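Local structure of UDP-galactopyranose mutase (Deinococcus radiodurans, 3HDQ) at residues I122-N125 and L126-N130; P260-F264 and F265-Y269; R369-M373 and D374-A378. The protein probably interconverts UDP-galactopyranose and UDP-galactofuranose, and binds an FAD cofactor beside the sugar nucleotide. All coordinates share one frame; numbering follows the deposited sequence.

Contact 1 (I122-N125 and L126-N130)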
loop_
_atom_site.group_PDB
_atom_site.type_symbol
_atom_site.label_atom_id
_atom_site.label_comp_id
_atom_site.label_asym_id
_atom_site.label_seq_id
_atom_site.Cartn_x
_atom_site.Cartn_y
_atom_site.Cartn_z
ATOM N N ILE A 122 -29.418 -3.816 -17.752
ATOM C CA ILE A 122 -29.021 -5.211 -17.926
ATOM C C ILE A 122 -28.701 -5.659 -16.510
ATOM O O ILE A 122 -28.035 -4.928 -15.778
ATOM C CB ILE A 122 -27.783 -5.344 -18.855
ATOM C CG1 ILE A 122 -27.369 -6.803 -19.019
ATOM C CG2 ILE A 122 -26.610 -4.519 -18.338
ATOM C CD1 ILE A 122 -28.076 -7.506 -20.146
ATOM N N PRO A 123 -29.214 -6.823 -16.080
ATOM C CA PRO A 123 -30.030 -7.835 -16.766
ATOM C C PRO A 123 -31.247 -7.257 -17.493
ATOM O O PRO A 123 -31.826 -6.275 -17.039
ATOM C CB PRO A 123 -30.518 -8.730 -15.619
ATOM C CG PRO A 123 -29.583 -8.532 -14.535
ATOM C CD PRO A 123 -29.070 -7.124 -14.646
ATOM N N ILE A 124 -31.621 -7.864 -18.617
ATOM C CA ILE A 124 -32.848 -7.493 -19.317
ATOM C C ILE A 124 -34.033 -7.643 -18.368
ATOM O O ILE A 124 -34.186 -8.685 -17.724
ATOM C CB ILE A 124 -33.079 -8.385 -20.562
ATOM C CG1 ILE A 124 -31.950 -8.178 -21.583
ATOM C CG2 ILE A 124 -34.466 -8.121 -21.168
ATOM C CD1 ILE A 124 -32.074 -9.014 -22.842
ATOM N N ASN A 125 -34.856 -6.601 -18.268
ATOM C CA ASN A 125 -36.078 -6.674 -17.465
ATOM C C ASN A 125 -37.286 -6.013 -18.135
ATOM O O ASN A 125 -37.209 -5.590 -19.291
ATOM C CB ASN A 125 -35.855 -6.105 -16.058
ATOM C CG ASN A 125 -35.742 -4.585 -16.040
ATOM O OD1 ASN A 125 -36.013 -3.911 -17.036
ATOM N ND2 ASN A 125 -35.343 -4.041 -14.890
ATOM N N LEU A 126 -38.390 -5.923 -17.392
ATOM C CA LEU A 126 -39.616 -5.284 -17.862
ATOM C C LEU A 126 -39.345 -3.902 -18.480
ATOM O O LEU A 126 -39.767 -3.627 -19.611
ATOM C CB LEU A 126 -40.638 -5.201 -16.711
ATOM C CG LEU A 126 -42.149 -5.120 -16.986
ATOM C CD1 LEU A 126 -42.811 -3.900 -16.356
ATOM C CD2 LEU A 126 -42.490 -5.241 -18.472
ATOM N N ASP A 127 -38.632 -3.047 -17.749
ATOM C CA ASP A 127 -38.354 -1.687 -18.217
ATOM C C ASP A 127 -37.464 -1.718 -19.449
ATOM O O ASP A 127 -37.626 -0.899 -20.358
ATOM C CB ASP A 127 -37.687 -0.837 -17.115
ATOM C CG ASP A 127 -38.570 -0.667 -15.885
ATOM O OD1 ASP A 127 -39.766 -0.364 -16.044
ATOM O OD2 ASP A 127 -38.065 -0.822 -14.754
ATOM N N THR A 128 -36.517 -2.654 -19.477
ATOM C CA THR A 128 -35.641 -2.799 -20.643
ATOM C C THR A 128 -36.449 -3.048 -21.920
ATOM O O THR A 128 -36.220 -2.414 -22.954
ATOM C CB THR A 128 -34.640 -3.963 -20.485
ATOM O OG1 THR A 128 -33.889 -3.798 -19.274
ATOM C CG2 THR A 128 -33.694 -3.989 -21.663
ATOM N N VAL A 129 -37.378 -3.991 -21.846
ATOM C CA VAL A 129 -38.220 -4.320 -22.991
ATOM C C VAL A 129 -39.152 -3.150 -23.368
ATOM O O VAL A 129 -39.193 -2.729 -24.523
ATOM C CB VAL A 129 -39.035 -5.598 -22.721
ATOM C CG1 VAL A 129 -39.992 -5.888 -23.877
ATOM C CG2 VAL A 129 -38.089 -6.776 -22.476
ATOM N N ASN A 130 -39.889 -2.626 -22.394
ATOM C CA ASN A 130 -40.752 -1.492 -22.664
ATOM C C ASN A 130 -39.987 -0.335 -23.307
ATOM O O ASN A 130 -40.418 0.213 -24.309
ATOM C CB ASN A 130 -41.484 -1.053 -21.390
ATOM C CG ASN A 130 -42.637 -1.994 -21.026
ATOM O OD1 ASN A 130 -43.139 -2.732 -21.878
ATOM N ND2 ASN A 130 -43.058 -1.967 -19.764
HETATM O O HOH W 1 -35.754 -1.360 -13.854
#
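Asn125 and Thr128 face each other across the first turn of a helix and trade hydrogen bonds between side chain and backbone. The amide oxygen of Asn125 points straight at the helix: Thr128 N reaches OD1 at 2.8 Å, and the C=O...N angle of 173° puts the donor almost in line with the carbonyl bond. What brings OD1 there is the first torsion of Asn125, with CG lodged between its own backbone N and carbonyl carbon (chi1 73°). In return Thr128 turns its hydroxyl back to the loop, OG1 lying beside its own backbone N (chi1 -55°), and takes the N-H of Asn125 at 3.1 Å between Asn125 N and Thr128 OG1. The same hydroxyl is also hydrogen-bonded to Pro121 O.

This reciprocal pair is a capping box, with Asn125 as N-cap of helix 126-133. The regular helix bonding starts at once, Val129 N bonding to Asn125 O at 3.0 Å. The other end of the Asn125 amide faces water 1, which accepts from ND2 at 2.9 Å and donates to Asp127 OD2; ND2 is also bonded to Asp206 O, while Asp127 OD1 makes a salt bridge with Arg205. Both ends of the amide are thus engaged, which fixes its flip.

On the apolar side, Ile124 and Val129 lie aslant, meeting through their CG2 methyls at 4.1 Å. Pro123 follows a cis peptide bond, and the chain turns there between strand 118-122 and the helix. Ile124 and Thr128 both pack on Phe175, a residue of the binding site for UDP and UDP-galactose.

Contact 2 (P260-F264 and F265-Y269)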
loop_
_atom_site.group_PDB
_atom_site.type_symbol
_atom_site.label_atom_id
_atom_site.label_comp_id
_atom_site.label_asym_id
_atom_site.label_seq_id
_atom_site.Cartn_x
_atom_site.Cartn_y
_atom_site.Cartn_z
ATOM N N PRO A 260 -2.336 -20.168 -12.434
ATOM C CA PRO A 260 -2.923 -20.966 -13.525
ATOM C C PRO A 260 -2.379 -22.406 -13.498
ATOM O O PRO A 260 -1.193 -22.579 -13.228
ATOM C CB PRO A 260 -2.443 -20.250 -14.790
ATOM C CG PRO A 260 -1.680 -19.032 -14.342
ATOM C CD PRO A 260 -1.330 -19.208 -12.912
ATOM N N VAL A 261 -3.215 -23.419 -13.732
ATOM C CA VAL A 261 -2.745 -24.810 -13.626
ATOM C C VAL A 261 -1.790 -25.236 -14.717
ATOM O O VAL A 261 -0.913 -26.045 -14.468
ATOM C CB VAL A 261 -3.873 -25.870 -13.659
ATOM C CG1 VAL A 261 -3.956 -26.624 -12.335
ATOM C CG2 VAL A 261 -5.191 -25.269 -14.106
ATOM N N ASP A 262 -1.987 -24.753 -15.937
ATOM C CA ASP A 262 -1.175 -25.260 -17.031
ATOM C C ASP A 262 0.291 -24.931 -16.771
ATOM O O ASP A 262 1.159 -25.782 -16.947
ATOM C CB ASP A 262 -1.659 -24.780 -18.413
ATOM C CG ASP A 262 -1.811 -23.263 -18.505
ATOM O OD1 ASP A 262 -1.777 -22.582 -17.458
ATOM O OD2 ASP A 262 -1.966 -22.748 -19.633
ATOM N N ALA A 263 0.547 -23.713 -16.303
ATOM C CA ALA A 263 1.905 -23.242 -16.037
ATOM C C ALA A 263 2.583 -24.043 -14.942
ATOM O O ALA A 263 3.789 -24.269 -14.993
ATOM C CB ALA A 263 1.905 -21.756 -15.669
ATOM N N PHE A 264 1.816 -24.467 -13.946
ATOM C CA PHE A 264 2.403 -25.232 -12.854
ATOM C C PHE A 264 3.028 -26.511 -13.401
ATOM O O PHE A 264 4.073 -26.959 -12.931
ATOM C CB PHE A 264 1.357 -25.558 -11.797
ATOM C CG PHE A 264 1.915 -26.255 -10.597
ATOM C CD1 PHE A 264 2.413 -25.527 -9.526
ATOM C CD2 PHE A 264 1.952 -27.638 -10.538
ATOM C CE1 PHE A 264 2.934 -26.171 -8.419
ATOM C CE2 PHE A 264 2.471 -28.284 -9.434
ATOM C CZ PHE A 264 2.964 -27.549 -8.376
ATOM N N PHE A 265 2.382 -27.088 -14.408
ATOM C CA PHE A 265 2.848 -28.330 -14.985
ATOM C C PHE A 265 3.529 -28.076 -16.334
ATOM O O PHE A 265 3.449 -28.895 -17.252
ATOM C CB PHE A 265 1.687 -29.325 -15.108
ATOM C CG PHE A 265 1.141 -29.786 -13.777
ATOM C CD1 PHE A 265 -0.093 -29.339 -13.318
ATOM C CD2 PHE A 265 1.865 -30.668 -12.980
ATOM C CE1 PHE A 265 -0.592 -29.761 -12.097
ATOM C CE2 PHE A 265 1.367 -31.099 -11.751
ATOM C CZ PHE A 265 0.139 -30.648 -11.312
ATOM N N ASP A 266 4.196 -26.930 -16.441
ATOM C CA ASP A 266 5.041 -26.611 -17.592
ATOM C C ASP A 266 4.338 -26.776 -18.943
ATOM O O ASP A 266 4.968 -27.158 -19.929
ATOM C CB ASP A 266 6.322 -27.459 -17.573
ATOM C CG ASP A 266 7.239 -27.127 -16.394
ATOM O OD1 ASP A 266 7.267 -25.958 -15.944
ATOM O OD2 ASP A 266 7.948 -28.044 -15.923
ATOM N N PHE A 267 3.038 -26.488 -18.982
ATOM C CA PHE A 267 2.267 -26.576 -20.222
ATOM C C PHE A 267 2.479 -27.917 -20.928
ATOM O O PHE A 267 2.437 -27.998 -22.157
ATOM C CB PHE A 267 2.622 -25.406 -21.147
ATOM C CG PHE A 267 2.643 -24.066 -20.444
ATOM C CD1 PHE A 267 1.464 -23.367 -20.205
ATOM C CD2 PHE A 267 3.842 -23.515 -20.004
ATOM C CE1 PHE A 267 1.482 -22.136 -19.550
ATOM C CE2 PHE A 267 3.871 -22.287 -19.352
ATOM C CZ PHE A 267 2.685 -21.595 -19.120
ATOM N N CYS A 268 2.699 -28.964 -20.140
ATOM C CA CYS A 268 2.988 -30.294 -20.677
ATOM C C CYS A 268 1.876 -30.873 -21.564
ATOM O O CYS A 268 2.110 -31.821 -22.312
ATOM C CB CYS A 268 3.367 -31.277 -19.557
ATOM S SG CYS A 268 2.012 -31.823 -18.482
ATOM N N TYR A 269 0.675 -30.310 -21.494
ATOM C CA TYR A 269 -0.392 -30.745 -22.393
ATOM C C TYR A 269 -0.794 -29.637 -23.357
ATOM O O TYR A 269 -1.831 -29.727 -23.996
ATOM C CB TYR A 269 -1.640 -31.211 -21.636
ATOM C CG TYR A 269 -1.453 -32.394 -20.704
ATOM C CD1 TYR A 269 -1.084 -33.640 -21.188
ATOM C CD2 TYR A 269 -1.681 -32.265 -19.342
ATOM C CE1 TYR A 269 -0.926 -34.726 -20.331
ATOM C CE2 TYR A 269 -1.527 -33.338 -18.478
ATOM C CZ TYR A 269 -1.145 -34.564 -18.976
ATOM O OH TYR A 269 -0.990 -35.627 -18.118
#
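Phe267 N donates to Asp262 O at 2.9 Å, and one residue further on Ala263 O takes the backbone N-H of Asp266 at 3.1 Å, measured to Asp266 N. This pair of bonds is a Schellman motif closing a short, weakly bonded helix at about 261-264, with Asp266 at positive phi as the C-prime residue. Neither donor sits on a lone pair: Phe267 N lies 42° out of the carbonyl plane of Asp262, and Asp266 N is further out from that of Ala263. The Asp262 carboxylate has its main partner elsewhere, a salt bridge from OD2 to Lys271.

As the chain reverses, the Phe267 ring comes back over the helix end. Ala263 CA lies over one face in a CH-pi contact, 3.8 Å from the centroid of the Phe267 ring, and Ala263 CB meets Phe267 CZ at 3.5 Å. In the plane of the ring, at its edge, sits Asp262 OD2, 3.5 Å from Phe267 CE1.

Phe264 and Phe265 form a T-shaped pair, centroids 4.9 Å apart and planes at 77°. Phe264 CD2 points down over the centre of the Phe265 ring. With CG anti to the backbone N (chi1 -176°), Phe264 also reaches Tyr257 and the edge-to-face partner Phe361.

Phe264 therefore packs against strand 359-361, at the border of the parallel sheet, while Phe265 rests on Leu352 of helix 340-355, and Asp262 touches Tyr274 of strand 274-284.

Contact 3 (R369-M373 and D374-A378). With FAD (flavin-adenine dinucleotide), chain L.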
loop_
_atom_site.group_PDB
_atom_site.type_symbol
_atom_site.label_atom_id
_atom_site.label_comp_id
_atom_site.label_asym_id
_atom_site.label_seq_id
_atom_site.Cartn_x
_atom_site.Cartn_y
_atom_site.Cartn_z
ATOM N N ARG A 369 -12.083 -22.302 -12.671
ATOM C CA ARG A 369 -13.488 -22.075 -12.390
ATOM C C ARG A 369 -13.828 -20.588 -12.482
ATOM O O ARG A 369 -13.110 -19.752 -11.941
ATOM C CB ARG A 369 -13.845 -22.658 -11.022
ATOM C CG ARG A 369 -13.801 -24.186 -11.025
ATOM C CD ARG A 369 -14.198 -24.765 -9.692
ATOM N NE ARG A 369 -13.864 -26.180 -9.569
ATOM C CZ ARG A 369 -14.029 -26.878 -8.448
ATOM N NH1 ARG A 369 -14.519 -26.284 -7.368
ATOM N NH2 ARG A 369 -13.699 -28.160 -8.400
ATOM N N TYR A 370 -14.904 -20.267 -13.200
ATOM C CA TYR A 370 -15.332 -18.873 -13.390
ATOM C C TYR A 370 -16.019 -18.372 -12.109
ATOM O O TYR A 370 -17.234 -18.176 -12.081
ATOM C CB TYR A 370 -16.265 -18.769 -14.619
ATOM C CG TYR A 370 -16.542 -17.373 -15.187
ATOM C CD1 TYR A 370 -16.281 -16.220 -14.452
ATOM C CD2 TYR A 370 -17.111 -17.220 -16.448
ATOM C CE1 TYR A 370 -16.555 -14.949 -14.967
ATOM C CE2 TYR A 370 -17.393 -15.953 -16.974
ATOM C CZ TYR A 370 -17.112 -14.823 -16.227
ATOM O OH TYR A 370 -17.379 -13.567 -16.734
ATOM N N TYR A 371 -15.225 -18.162 -11.057
ATOM C CA TYR A 371 -15.747 -17.866 -9.718
ATOM C C TYR A 371 -15.735 -16.378 -9.366
ATOM O O TYR A 371 -14.792 -15.653 -9.705
ATOM C CB TYR A 371 -14.937 -18.612 -8.651
ATOM C CG TYR A 371 -15.412 -20.017 -8.340
ATOM C CD1 TYR A 371 -16.582 -20.507 -8.891
ATOM C CD2 TYR A 371 -14.703 -20.842 -7.466
ATOM C CE1 TYR A 371 -17.025 -21.780 -8.602
ATOM C CE2 TYR A 371 -15.145 -22.121 -7.167
ATOM C CZ TYR A 371 -16.314 -22.581 -7.742
ATOM O OH TYR A 371 -16.788 -23.849 -7.472
ATOM N N ASN A 372 -16.775 -15.934 -8.668
ATOM C CA ASN A 372 -16.777 -14.590 -8.089
ATOM C C ASN A 372 -15.981 -14.606 -6.784
ATOM O O ASN A 372 -15.593 -15.672 -6.302
ATOM C CB ASN A 372 -18.210 -14.090 -7.836
ATOM C CG ASN A 372 -19.063 -14.092 -9.093
ATOM O OD1 ASN A 372 -18.612 -13.683 -10.164
ATOM N ND2 ASN A 372 -20.304 -14.557 -8.969
ATOM N N MET A 373 -15.757 -13.436 -6.194
ATOM C CA MET A 373 -14.967 -13.365 -4.973
ATOM C C MET A 373 -15.533 -14.254 -3.863
ATOM O O MET A 373 -14.804 -15.042 -3.252
ATOM C CB MET A 373 -14.814 -11.914 -4.493
ATOM C CG MET A 373 -13.987 -11.037 -5.412
ATOM S SD MET A 373 -13.860 -9.320 -4.833
ATOM C CE MET A 373 -15.469 -8.671 -5.315
ATOM N N ASP A 374 -16.828 -14.124 -3.593
ATOM C CA ASP A 374 -17.416 -14.877 -2.494
ATOM C C ASP A 374 -17.237 -16.387 -2.675
ATOM O O ASP A 374 -16.963 -17.092 -1.708
ATOM C CB ASP A 374 -18.890 -14.516 -2.292
ATOM C CG ASP A 374 -19.781 -15.043 -3.397
ATOM O OD1 ASP A 374 -20.832 -15.635 -3.088
ATOM O OD2 ASP A 374 -19.434 -14.860 -4.579
ATOM N N GLN A 375 -17.387 -16.871 -3.909
ATOM C CA GLN A 375 -17.233 -18.300 -4.212
ATOM C C GLN A 375 -15.808 -18.762 -3.987
ATOM O O GLN A 375 -15.581 -19.874 -3.517
ATOM C CB GLN A 375 -17.627 -18.603 -5.663
ATOM C CG GLN A 375 -19.090 -18.345 -5.979
ATOM C CD GLN A 375 -19.388 -18.486 -7.458
ATOM O OE1 GLN A 375 -18.924 -17.690 -8.282
ATOM N NE2 GLN A 375 -20.167 -19.500 -7.804
ATOM N N VAL A 376 -14.838 -17.918 -4.329
ATOM C CA VAL A 376 -13.454 -18.263 -4.017
ATOM C C VAL A 376 -13.237 -18.323 -2.503
ATOM O O VAL A 376 -12.618 -19.264 -2.013
ATOM C CB VAL A 376 -12.419 -17.353 -4.704
ATOM C CG1 VAL A 376 -11.015 -17.635 -4.161
ATOM C CG2 VAL A 376 -12.454 -17.584 -6.216
ATOM N N VAL A 377 -13.761 -17.349 -1.759
ATOM C CA VAL A 377 -13.663 -17.414 -0.305
ATOM C C VAL A 377 -14.259 -18.738 0.217
ATOM O O VAL A 377 -13.641 -19.438 1.019
ATOM C CB VAL A 377 -14.321 -16.203 0.395
ATOM C CG1 VAL A 377 -14.348 -16.416 1.893
ATOM C CG2 VAL A 377 -13.571 -14.906 0.071
ATOM N N ALA A 378 -15.443 -19.091 -0.263
ATOM C CA ALA A 378 -16.102 -20.325 0.170
ATOM C C ALA A 378 -15.261 -21.543 -0.183
ATOM O O ALA A 378 -15.176 -22.487 0.595
ATOM C CB ALA A 378 -17.510 -20.448 -0.455
HETATM P PA FAD L . -6.241 -14.095 -8.099
HETATM O O1A FAD L . -6.721 -12.830 -7.688
HETATM O O2A FAD L . -6.045 -14.089 -9.489
HETATM O O5B FAD L . -4.896 -14.308 -7.366
HETATM C C5B FAD L . -3.982 -15.293 -7.667
HETATM C C4B FAD L . -2.624 -14.724 -7.415
HETATM O O4B FAD L . -1.654 -15.671 -7.685
HETATM C C3B FAD L . -2.376 -13.586 -8.374
HETATM O O3B FAD L . -2.217 -12.364 -7.733
HETATM C C2B FAD L . -1.117 -13.964 -9.078
HETATM O O2B FAD L . -0.295 -12.865 -9.177
HETATM C C1B FAD L . -0.545 -15.036 -8.198
HETATM N N9A FAD L . 0.353 -15.916 -8.939
HETATM C C8A FAD L . 0.111 -16.618 -10.052
HETATM N N7A FAD L . 1.186 -17.275 -10.407
HETATM C C5A FAD L . 2.144 -17.009 -9.533
HETATM C C6A FAD L . 3.456 -17.406 -9.409
HETATM N N6A FAD L . 3.938 -18.335 -10.162
HETATM N N1A FAD L . 4.212 -16.956 -8.387
HETATM C C2A FAD L . 3.687 -16.098 -7.489
HETATM N N3A FAD L . 2.401 -15.709 -7.612
HETATM C C4A FAD L . 1.640 -16.140 -8.615
HETATM N N1 FAD L . -15.726 -10.957 -8.498
HETATM C C2 FAD L . -16.802 -10.549 -7.816
HETATM O O2 FAD L . -17.247 -11.193 -6.913
HETATM N N3 FAD L . -17.369 -9.390 -8.163
HETATM C C4 FAD L . -16.861 -8.650 -9.177
HETATM O O4 FAD L . -17.353 -7.620 -9.495
HETATM C C4X FAD L . -15.786 -9.089 -9.858
HETATM N N5 FAD L . -15.301 -8.351 -10.877
HETATM C C5X FAD L . -14.223 -8.789 -11.557
HETATM C C6 FAD L . -13.727 -8.023 -12.584
HETATM C C7 FAD L . -12.633 -8.454 -13.279
HETATM C C7M FAD L . -12.094 -7.649 -14.389
HETATM C C8 FAD L . -12.026 -9.631 -12.945
HETATM C C8M FAD L . -10.848 -10.057 -13.737
HETATM C C9 FAD L . -12.521 -10.393 -11.907
HETATM C C9A FAD L . -13.628 -9.982 -11.207
HETATM N N10 FAD L . -14.127 -10.717 -10.172
HETATM C C10 FAD L . -15.211 -10.258 -9.513
HETATM C "C1'" FAD L . -13.592 -12.061 -9.837
HETATM C "C2'" FAD L . -12.460 -12.028 -8.837
HETATM O "O2'" FAD L . -11.438 -11.317 -9.437
HETATM C "C3'" FAD L . -11.929 -13.413 -8.481
HETATM O "O3'" FAD L . -12.816 -14.219 -7.841
HETATM C "C4'" FAD L . -10.916 -13.319 -7.400
HETATM O "O4'" FAD L . -10.339 -12.061 -7.564
HETATM C "C5'" FAD L . -9.953 -14.457 -7.569
HETATM O "O5'" FAD L . -9.223 -14.786 -6.446
HETATM P P FAD L . -8.026 -15.760 -6.596
HETATM O O1P FAD L . -7.281 -15.767 -5.399
HETATM O O2P FAD L . -8.568 -17.046 -6.819
HETATM O O3P FAD L . -7.184 -15.311 -7.830
HETATM O O HOH W 2 -19.913 -17.563 -10.593
HETATM O O HOH W 3 -21.732 -15.302 -6.351
#
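The Tyr371 ring is sandwiched between two aliphatic groups: Arg369 CB stands over the centre of one face, and Gln375 CB covers the opposite face in a CH-pi contact, 4.0 Å from the centroid of the Tyr371 ring. Val376 CG2 comes in near the ring plane and touches Tyr371 CB at 3.6 Å. Gln375 runs on across the ring at about a right angle, its amide plane turned 44° from the ring.

Extended beyond CG, that side chain carries OE1 to Asn372 N at 2.8 Å, an almost straight bond (176° at the hydrogen). Water 2 also donates to OE1 and joins it to Tyr370 O. With an alanine here the OE1 bridge is gone, which would probably leave Asn372 N without its acceptor, take from the water one of its two and free the loop before the helix to shift.

The loop and the first residue of the helix grip the flavin directly. Met373 N donates to FAD O2 at 2.8 Å and weakly to N1, and FAD O3' donates to Tyr371 O at 3.1 Å. The bond to O2 brings the helix N terminus to the flavin carbonyl, and the helix dipole is likely to polarise that end of the ring. Tyr370 OH is hydrogen-bonded to the bound substrate, and Asn372 OD1 to Arg198.

Asn372 is the N-cap of helix 373-388, though its side chain makes no capping bond. Val376 and Val377 pack on Phe39 of helix 39-50, while Val377 and Ala378 meet Val94 of helix 92-99.

In the fold
Following the chain, the three contacts come in series, none nested or crossing. Contact 1 closes the turn from strand 118-122, at the border of the mixed sheet, into helix 126-133, near the uridine-nucleotide side of the substrate site. Contact 2 comes after strand 252-257 of the parallel sheet, ending a short helix before the chain leaves for strand 274-284. Contact 3 follows strand 359-361 of that same sheet and starts the last helix, 373-388, against the flavin. Contacts 1 and 2 lie on opposite sides of the chain's centre, their centres about 43 Å apart; contact 3 sits much nearer the middle, its nearest atoms about 8 Å from contact 2 and about 12 Å from contact 1.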